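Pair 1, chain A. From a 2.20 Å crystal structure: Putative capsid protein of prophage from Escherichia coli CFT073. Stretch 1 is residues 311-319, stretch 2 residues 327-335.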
# COMPACT_ATOMS: atom_id res chain seq x y z
N ASN A 311 -16.78 8.13 0.07
CA ASN A 311 -15.52 8.86 0.14
C ASN A 311 -14.35 7.95 0.47
O ASN A 311 -14.48 7.06 1.30
CB ASN A 311 -15.62 9.91 1.27
CG ASN A 311 -15.94 11.31 0.75
OD1 ASN A 311 -15.29 11.79 -0.18
ND2 ASN A 311 -16.92 11.96 1.36
N MET A 312 -13.19 8.20 -0.16
CA MET A 312 -11.94 7.54 0.23
C MET A 312 -11.60 7.95 1.66
O MET A 312 -11.35 7.10 2.52
CB MET A 312 -10.80 7.92 -0.71
CG MET A 312 -10.99 7.54 -2.20
SD MET A 312 -9.49 7.88 -3.16
CE MET A 312 -9.46 9.65 -3.06
N PHE A 313 -11.65 9.25 1.90
CA PHE A 313 -11.25 9.88 3.17
C PHE A 313 -12.30 10.84 3.63
O PHE A 313 -12.96 11.49 2.82
CB PHE A 313 -9.94 10.67 3.00
CG PHE A 313 -8.86 9.91 2.29
CD1 PHE A 313 -8.35 8.74 2.85
CD2 PHE A 313 -8.37 10.35 1.06
CE1 PHE A 313 -7.35 8.01 2.19
CE2 PHE A 313 -7.39 9.64 0.39
CZ PHE A 313 -6.87 8.46 0.95
N TYR A 314 -12.44 10.95 4.94
CA TYR A 314 -13.33 11.91 5.54
C TYR A 314 -12.65 12.51 6.78
O TYR A 314 -12.59 11.87 7.83
CB TYR A 314 -14.66 11.26 5.91
CG TYR A 314 -15.68 12.24 6.35
CD1 TYR A 314 -16.53 12.85 5.41
CD2 TYR A 314 -15.83 12.58 7.69
CE1 TYR A 314 -17.47 13.78 5.82
CE2 TYR A 314 -16.76 13.47 8.10
CZ TYR A 314 -17.58 14.07 7.16
OH TYR A 314 -18.52 14.97 7.58
N PRO A 315 -12.12 13.73 6.63
CA PRO A 315 -11.42 14.43 7.69
C PRO A 315 -12.36 15.23 8.58
O PRO A 315 -13.39 15.74 8.12
CB PRO A 315 -10.46 15.33 6.92
CG PRO A 315 -11.25 15.71 5.70
CD PRO A 315 -12.10 14.50 5.38
N LYS A 316 -12.04 15.29 9.87
CA LYS A 316 -12.84 16.01 10.85
C LYS A 316 -11.89 16.78 11.72
O LYS A 316 -10.84 16.27 12.06
CB LYS A 316 -13.61 15.05 11.78
CG LYS A 316 -14.59 14.11 11.10
CD LYS A 316 -15.20 13.09 12.10
CE LYS A 316 -16.20 13.73 13.09
NZ LYS A 316 -17.34 14.42 12.42
N ASN A 317 -12.27 18.00 12.09
CA ASN A 317 -11.53 18.78 13.10
C ASN A 317 -12.54 19.19 14.18
O ASN A 317 -13.64 19.62 13.85
CB ASN A 317 -10.87 19.99 12.43
CG ASN A 317 -10.17 20.95 13.44
OD1 ASN A 317 -9.37 20.54 14.30
ND2 ASN A 317 -10.45 22.22 13.29
N TRP A 318 -12.19 19.04 15.45
CA TRP A 318 -13.09 19.46 16.53
C TRP A 318 -12.31 19.81 17.78
O TRP A 318 -11.18 19.39 17.94
CB TRP A 318 -14.19 18.40 16.84
CG TRP A 318 -13.70 17.20 17.60
CD1 TRP A 318 -13.75 17.00 18.95
CD2 TRP A 318 -13.08 16.03 17.05
NE1 TRP A 318 -13.19 15.78 19.28
CE2 TRP A 318 -12.78 15.16 18.13
CE3 TRP A 318 -12.75 15.63 15.75
CZ2 TRP A 318 -12.16 13.93 17.95
CZ3 TRP A 318 -12.13 14.39 15.57
CH2 TRP A 318 -11.85 13.56 16.66
N ILE A 319 -12.93 20.64 18.62
CA ILE A 319 -12.38 21.12 19.89
C ILE A 319 -13.33 20.65 20.98
O ILE A 319 -14.52 20.92 20.93
CB ILE A 319 -12.31 22.66 19.96
CG1 ILE A 319 -11.42 23.23 18.85
CG2 ILE A 319 -11.79 23.11 21.33
CD1 ILE A 319 -11.80 24.65 18.45
N GLU A 327 -8.07 20.02 21.09
CA GLU A 327 -8.47 20.02 19.70
C GLU A 327 -7.87 18.79 18.99
O GLU A 327 -6.75 18.41 19.27
CB GLU A 327 -8.00 21.31 19.02
CG GLU A 327 -8.45 21.41 17.58
CD GLU A 327 -7.97 22.66 16.88
OE1 GLU A 327 -7.42 23.55 17.54
OE2 GLU A 327 -8.15 22.74 15.66
N TYR A 328 -8.66 18.17 18.11
CA TYR A 328 -8.26 16.97 17.36
C TYR A 328 -8.52 17.18 15.88
O TYR A 328 -9.40 17.96 15.51
CB TYR A 328 -9.07 15.75 17.78
CG TYR A 328 -8.87 15.34 19.20
CD1 TYR A 328 -7.80 14.53 19.55
CD2 TYR A 328 -9.72 15.79 20.21
CE1 TYR A 328 -7.59 14.15 20.86
CE2 TYR A 328 -9.51 15.42 21.52
CZ TYR A 328 -8.44 14.59 21.83
OH TYR A 328 -8.20 14.20 23.12
N VAL A 329 -7.73 16.49 15.07
CA VAL A 329 -8.05 16.24 13.67
C VAL A 329 -8.03 14.71 13.51
O VAL A 329 -7.26 13.99 14.16
CB VAL A 329 -7.09 16.97 12.66
CG1 VAL A 329 -5.70 16.41 12.67
CG2 VAL A 329 -7.64 16.88 11.26
N GLN A 330 -8.92 14.22 12.67
CA GLN A 330 -9.08 12.79 12.46
C GLN A 330 -9.55 12.53 11.04
O GLN A 330 -10.36 13.29 10.49
CB GLN A 330 -10.12 12.28 13.45
CG GLN A 330 -10.44 10.83 13.35
CD GLN A 330 -11.52 10.44 14.31
OE1 GLN A 330 -12.62 10.96 14.23
NE2 GLN A 330 -11.21 9.55 15.25
N THR A 331 -9.06 11.45 10.45
CA THR A 331 -9.43 11.07 9.09
C THR A 331 -9.97 9.63 9.05
O THR A 331 -9.26 8.67 9.40
CB THR A 331 -8.22 11.21 8.14
OG1 THR A 331 -7.63 12.51 8.31
CG2 THR A 331 -8.65 11.02 6.68
N HIS A 332 -11.22 9.50 8.63
CA HIS A 332 -11.89 8.22 8.42
C HIS A 332 -11.59 7.65 7.04
O HIS A 332 -11.57 8.38 6.05
CB HIS A 332 -13.41 8.39 8.55
CG HIS A 332 -13.86 8.68 9.95
ND1 HIS A 332 -13.46 9.79 10.65
CD2 HIS A 332 -14.67 7.98 10.78
CE1 HIS A 332 -14.01 9.78 11.85
NE2 HIS A 332 -14.74 8.68 11.96
N SER A 333 -11.38 6.35 6.98
CA SER A 333 -11.19 5.60 5.72
C SER A 333 -11.39 4.09 5.93
O SER A 333 -11.05 3.56 6.99
CB SER A 333 -9.79 5.84 5.15
OG SER A 333 -9.70 5.44 3.80
N ALA A 334 -11.91 3.40 4.91
CA ALA A 334 -12.16 1.95 4.98
C ALA A 334 -11.70 1.28 3.69
O ALA A 334 -12.50 0.74 2.96
CB ALA A 334 -13.66 1.66 5.25
N PRO A 335 -10.39 1.32 3.41
CA PRO A 335 -9.80 0.76 2.20
C PRO A 335 -9.51 -0.73 2.26
O PRO A 335 -9.18 -1.28 3.33
CB PRO A 335 -8.48 1.52 2.09
CG PRO A 335 -8.08 1.74 3.52
CD PRO A 335 -9.36 1.94 4.28
O HOH W 1 -13.66 4.72 2.96

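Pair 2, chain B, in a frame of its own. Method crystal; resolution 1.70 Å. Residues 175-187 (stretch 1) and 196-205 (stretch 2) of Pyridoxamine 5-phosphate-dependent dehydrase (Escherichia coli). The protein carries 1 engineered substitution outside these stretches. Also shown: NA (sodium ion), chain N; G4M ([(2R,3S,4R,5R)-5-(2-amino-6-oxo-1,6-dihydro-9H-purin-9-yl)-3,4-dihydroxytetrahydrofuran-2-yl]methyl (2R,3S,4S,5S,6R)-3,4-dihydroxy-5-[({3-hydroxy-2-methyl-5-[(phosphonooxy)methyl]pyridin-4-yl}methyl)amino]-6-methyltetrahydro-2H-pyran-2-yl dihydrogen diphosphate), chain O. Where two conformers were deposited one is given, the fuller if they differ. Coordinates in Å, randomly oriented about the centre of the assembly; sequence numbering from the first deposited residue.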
# COMPACT_ATOMS: atom_id res chain seq x y z
N ALA B 175 -2.84 -1.04 -24.87
CA ALA B 175 -3.44 -1.85 -23.77
C ALA B 175 -3.49 -0.96 -22.54
O ALA B 175 -2.62 -0.10 -22.40
CB ALA B 175 -2.63 -3.10 -23.50
N GLY B 176 -4.49 -1.17 -21.67
CA GLY B 176 -4.67 -0.35 -20.48
C GLY B 176 -5.66 0.79 -20.74
O GLY B 176 -6.23 1.38 -19.81
N THR B 177 -5.85 1.15 -22.00
CA THR B 177 -6.74 2.26 -22.29
C THR B 177 -8.14 1.93 -22.82
O THR B 177 -8.95 2.82 -23.11
CB THR B 177 -6.08 3.28 -23.23
OG1 THR B 177 -6.01 2.69 -24.54
CG2 THR B 177 -4.67 3.63 -22.71
N PHE B 178 -8.43 0.65 -22.95
CA PHE B 178 -9.75 0.27 -23.42
C PHE B 178 -10.82 0.39 -22.32
O PHE B 178 -11.95 0.82 -22.57
CB PHE B 178 -9.67 -1.15 -23.92
CG PHE B 178 -8.79 -1.31 -25.14
CD1 PHE B 178 -7.39 -1.46 -25.02
CD2 PHE B 178 -9.33 -1.28 -26.42
CE1 PHE B 178 -6.60 -1.62 -26.12
CE2 PHE B 178 -8.51 -1.41 -27.53
CZ PHE B 178 -7.16 -1.64 -27.38
N GLY B 179 -10.41 0.06 -21.10
CA GLY B 179 -11.26 0.08 -19.92
C GLY B 179 -11.58 1.47 -19.38
O GLY B 179 -10.99 2.49 -19.79
N LEU B 180 -12.55 1.51 -18.48
CA LEU B 180 -12.87 2.75 -17.78
C LEU B 180 -11.59 3.14 -17.01
O LEU B 180 -11.24 4.33 -16.86
CB LEU B 180 -14.00 2.46 -16.79
CG LEU B 180 -14.14 3.54 -15.73
CD1 LEU B 180 -14.56 4.87 -16.39
CD2 LEU B 180 -15.14 3.07 -14.68
N MET B 181 -10.92 2.11 -16.51
CA MET B 181 -9.61 2.22 -15.83
C MET B 181 -8.68 1.14 -16.33
O MET B 181 -9.13 0.04 -16.72
CB MET B 181 -9.72 2.07 -14.32
CG MET B 181 -9.99 3.42 -13.64
SD MET B 181 -10.27 3.32 -11.88
CE MET B 181 -11.88 2.63 -11.85
N GLY B 182 -7.38 1.41 -16.21
CA GLY B 182 -6.36 0.47 -16.58
C GLY B 182 -5.20 0.54 -15.60
O GLY B 182 -4.71 1.62 -15.29
N THR B 183 -4.70 -0.61 -15.18
CA THR B 183 -3.58 -0.60 -14.24
C THR B 183 -2.26 -1.04 -14.86
O THR B 183 -2.25 -1.87 -15.76
CB THR B 183 -3.88 -1.41 -12.96
OG1 THR B 183 -4.19 -2.79 -13.29
CG2 THR B 183 -5.00 -0.78 -12.12
N PHE B 184 -1.16 -0.47 -14.38
CA PHE B 184 0.17 -0.87 -14.83
C PHE B 184 1.07 -1.08 -13.61
O PHE B 184 0.78 -0.61 -12.50
CB PHE B 184 0.84 0.18 -15.73
CG PHE B 184 0.08 0.50 -16.95
CD1 PHE B 184 -1.13 1.15 -16.85
CD2 PHE B 184 0.63 0.28 -18.21
CE1 PHE B 184 -1.83 1.53 -17.98
CE2 PHE B 184 -0.06 0.70 -19.37
CZ PHE B 184 -1.31 1.29 -19.24
N SER B 185 2.15 -1.83 -13.82
CA SER B 185 3.13 -2.05 -12.75
C SER B 185 4.49 -1.64 -13.29
O SER B 185 4.80 -1.81 -14.47
CB SER B 185 3.22 -3.53 -12.35
OG SER B 185 4.43 -3.84 -11.64
N SER B 186 5.33 -1.10 -12.41
CA SER B 186 6.71 -0.80 -12.80
C SER B 186 7.66 -1.53 -11.84
O SER B 186 8.66 -0.96 -11.35
CB SER B 186 7.00 0.72 -12.92
OG SER B 186 6.47 1.46 -11.83
N PHE B 187 7.31 -2.77 -11.51
CA PHE B 187 8.20 -3.59 -10.67
C PHE B 187 9.47 -3.94 -11.47
O PHE B 187 9.47 -3.86 -12.69
CB PHE B 187 7.53 -4.87 -10.14
CG PHE B 187 8.45 -5.73 -9.31
CD1 PHE B 187 8.98 -5.23 -8.12
CD2 PHE B 187 8.87 -6.98 -9.75
CE1 PHE B 187 9.88 -5.98 -7.40
CE2 PHE B 187 9.75 -7.77 -9.00
CZ PHE B 187 10.26 -7.24 -7.83
N GLU B 196 9.66 -0.23 -7.19
CA GLU B 196 8.32 -0.78 -7.07
C GLU B 196 7.54 0.38 -7.71
O GLU B 196 8.05 1.51 -7.75
CB GLU B 196 7.88 -0.96 -5.61
CG GLU B 196 8.57 -2.11 -4.88
CD GLU B 196 7.80 -3.41 -4.85
OE1 GLU B 196 6.75 -3.59 -5.53
OE2 GLU B 196 8.28 -4.30 -4.15
N GLY B 197 6.32 0.13 -8.18
CA GLY B 197 5.56 1.25 -8.71
C GLY B 197 4.34 0.69 -9.44
O GLY B 197 4.41 -0.41 -9.98
N GLY B 198 3.28 1.49 -9.49
CA GLY B 198 2.09 1.12 -10.22
C GLY B 198 1.46 2.41 -10.77
O GLY B 198 1.92 3.50 -10.46
N CYS B 199 0.44 2.29 -11.60
CA CYS B 199 -0.22 3.46 -12.15
C CYS B 199 -1.61 3.07 -12.57
O CYS B 199 -1.82 1.96 -13.05
CB CYS B 199 0.54 3.92 -13.39
SG CYS B 199 0.42 5.69 -13.71
N ILE B 200 -2.54 4.00 -12.42
CA ILE B 200 -3.92 3.79 -12.86
C ILE B 200 -4.13 4.89 -13.87
O ILE B 200 -3.81 6.04 -13.61
CB ILE B 200 -5.00 3.99 -11.75
CG1 ILE B 200 -4.64 3.13 -10.52
CG2 ILE B 200 -6.38 3.54 -12.30
CD1 ILE B 200 -4.08 3.96 -9.34
N VAL B 201 -4.69 4.54 -15.02
CA VAL B 201 -4.98 5.52 -16.05
C VAL B 201 -6.51 5.48 -16.28
O VAL B 201 -7.16 4.46 -16.06
CB VAL B 201 -4.21 5.23 -17.39
CG1 VAL B 201 -2.73 5.01 -17.12
CG2 VAL B 201 -4.81 4.03 -18.10
N THR B 202 -7.04 6.63 -16.68
CA THR B 202 -8.46 6.80 -16.96
C THR B 202 -8.67 8.06 -17.78
O THR B 202 -7.73 8.88 -17.98
CB THR B 202 -9.33 6.75 -15.68
OG1 THR B 202 -10.72 6.88 -15.99
CG2 THR B 202 -8.91 7.84 -14.70
N ASP B 203 -9.87 8.18 -18.34
CA ASP B 203 -10.22 9.36 -19.13
C ASP B 203 -11.27 10.09 -18.32
O ASP B 203 -11.63 11.22 -18.63
CB ASP B 203 -10.77 8.95 -20.49
CG ASP B 203 -9.70 8.51 -21.43
OD1 ASP B 203 -8.50 8.89 -21.28
OD2 ASP B 203 -10.10 7.77 -22.35
N ASP B 204 -11.74 9.44 -17.27
CA ASP B 204 -12.75 9.98 -16.38
C ASP B 204 -12.21 10.93 -15.32
O ASP B 204 -11.48 10.53 -14.41
CB ASP B 204 -13.51 8.83 -15.74
CG ASP B 204 -14.81 9.28 -15.10
OD1 ASP B 204 -14.78 10.01 -14.06
OD2 ASP B 204 -15.88 8.94 -15.66
N GLU B 205 -12.61 12.20 -15.41
CA GLU B 205 -12.19 13.21 -14.45
C GLU B 205 -12.64 12.95 -13.03
O GLU B 205 -11.90 13.29 -12.11
CB GLU B 205 -12.60 14.61 -14.90
CG GLU B 205 -12.19 15.71 -13.91
CD GLU B 205 -12.48 17.11 -14.46
OE1 GLU B 205 -13.52 17.24 -15.14
OE2 GLU B 205 -11.68 18.04 -14.20
NA NA N . -9.55 5.21 -22.77
OP3 G4M O . 4.06 -6.57 -8.56
PL G4M O . 3.00 -5.39 -8.59
OP1 G4M O . 2.29 -5.14 -7.15
OP2 G4M O . 3.73 -4.04 -9.06
OP4 G4M O . 1.89 -5.71 -9.75
C5B G4M O . 1.03 -6.69 -9.26
C5L G4M O . 0.42 -7.37 -10.43
C6L G4M O . -0.90 -7.09 -10.76
N1L G4M O . -1.47 -7.72 -11.76
C2L G4M O . -0.85 -8.63 -12.49
C2A G4M O . -1.59 -9.36 -13.58
C3L G4M O . 0.48 -8.95 -12.26
O3L G4M O . 1.04 -9.94 -13.00
C4L G4M O . 1.16 -8.26 -11.21
C4A G4M O . 2.50 -8.53 -10.89
N4A G4M O . 3.13 -9.49 -11.51
C4G G4M O . 4.51 -9.68 -11.26
C5G G4M O . 4.90 -11.13 -11.37
C6G G4M O . 4.39 -11.73 -12.68
O5G G4M O . 6.32 -11.04 -11.46
C3G G4M O . 4.90 -9.21 -9.85
O3G G4M O . 5.59 -7.98 -9.98
C2G G4M O . 5.88 -10.25 -9.21
O2G G4M O . 6.56 -9.71 -8.08
C1G G4M O . 6.92 -10.69 -10.22
O1G G4M O . 7.42 -11.93 -9.73
P2 G4M O . 8.97 -12.25 -9.90
O3P G4M O . 9.43 -11.94 -11.42
O4P G4M O . 9.15 -13.85 -9.71
OPP G4M O . 9.66 -11.30 -8.79
P G4M O . 11.21 -11.63 -8.54
O1P G4M O . 11.65 -13.15 -8.18
O2P G4M O . 11.49 -10.69 -7.29
O5' G4M O . 12.08 -10.94 -9.66
C5' G4M O . 12.30 -11.81 -10.75
C4' G4M O . 13.80 -11.81 -11.03
O4' G4M O . 14.31 -10.45 -10.93
C3' G4M O . 14.54 -12.64 -9.96
O3' G4M O . 15.67 -13.21 -10.60
C2' G4M O . 14.94 -11.58 -8.91
O2' G4M O . 16.15 -12.01 -8.26
C1' G4M O . 15.25 -10.41 -9.83
N9 G4M O . 15.16 -9.13 -9.12
C8 G4M O . 14.02 -8.59 -8.61
N7 G4M O . 14.33 -7.41 -8.09
C4 G4M O . 16.20 -8.25 -8.93
C5 G4M O . 15.66 -7.13 -8.26
C6 G4M O . 16.53 -6.02 -7.93
O6 G4M O . 16.15 -5.01 -7.36
N3 G4M O . 17.50 -8.28 -9.24
C2 G4M O . 18.28 -7.27 -8.91
N1 G4M O . 17.83 -6.14 -8.27
N2 G4M O . 19.61 -7.34 -9.22
O HOH W 2 -11.47 4.43 -21.33
O HOH W 3 -11.56 5.92 -18.92
O HOH W 4 4.52 3.14 -12.34
O HOH W 5 -11.47 4.89 -24.36
O HOH W 6 -7.95 5.41 -20.57
O HOH W 7 -7.78 6.33 -24.34

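What backbone geometry do the two pairs share? Each is a pair of adjacent antiparallel strands, with axes 4.5 Å apart at closest approach and N-to-C directions at 162° in pair 1 and 161° in pair 2; the 14 central residues superpose to 0.5 Å. The register agrees as well. A:Tyr314 and A:His332 fall on B:Gly182 and B:Val201, and in both pairs these residues exchange two backbone hydrogen bonds: A:His332 N to A:Tyr314 O is 2.9 Å, and B:Val201 N to B:Gly182 O is 2.9 Å. The next such pair, A:Lys316 with A:Gln330, matches B:Phe184 with B:Cys199.

How is the approach to the first strand fastened? A hydroxyl does the same work in both. A:Ser333 OG donates to A:Met312 O at 2.7 Å, and at the matching positions B:Thr202 OG1 donates to B:Leu180 O, also at 2.7 Å. The serine and the threonine share the t rotamer, which brings each hydroxyl across to a carbonyl on the opposite stretch. B:Thr202 OG1 also accepts from B:Asp204 N at 3.0 Å, so one hydroxyl ties the turn after its own strand to the neighbouring stretch.

How do different side chains fill the face that carries A:Tyr314, A:Lys316 and A:His332? In pair 1, the aliphatic part of the lysine packs beside the histidine, with A:Lys316 CD 3.5 Å from A:His332 CE1. In pair 2, phenylalanine and valine occupy those two positions, and B:Phe184 CE1 lies 3.7 Å from B:Val201 CG1. The tyrosine is replaced by B:Gly182, where an ideal CB would clash with B:Gly176 O. The backbone of its own stretch takes up that space, and B:Gly176 O itself lies 3.5 Å from B:Val201 CG2.

Where do the solutions diverge most? The matched positions A:Trp318 with A:Tyr328 and B:Ser186 with B:Gly197 pack very differently. In pair 1, A:Tyr328 CB sits over the tryptophan face, 3.6 Å from the centroid of the A:Trp318 six-membered ring, while the two aromatic rings are near parallel but slid apart. In pair 2, an ideal CB on B:Gly197 would clash with B:Ser186 OG, and the glycine's backbone angles by themselves call for glycine. Here B:Ser186 N donates to B:Gly197 O at 2.7 Å, matching the bond from A:Trp318 N to A:Tyr328 O at 3.0 Å. Nearby, B:Ser185, which matches A:Asn317, turns to the ligand: B:Ser185 OG donates to G4M OP2 at 2.7 Å.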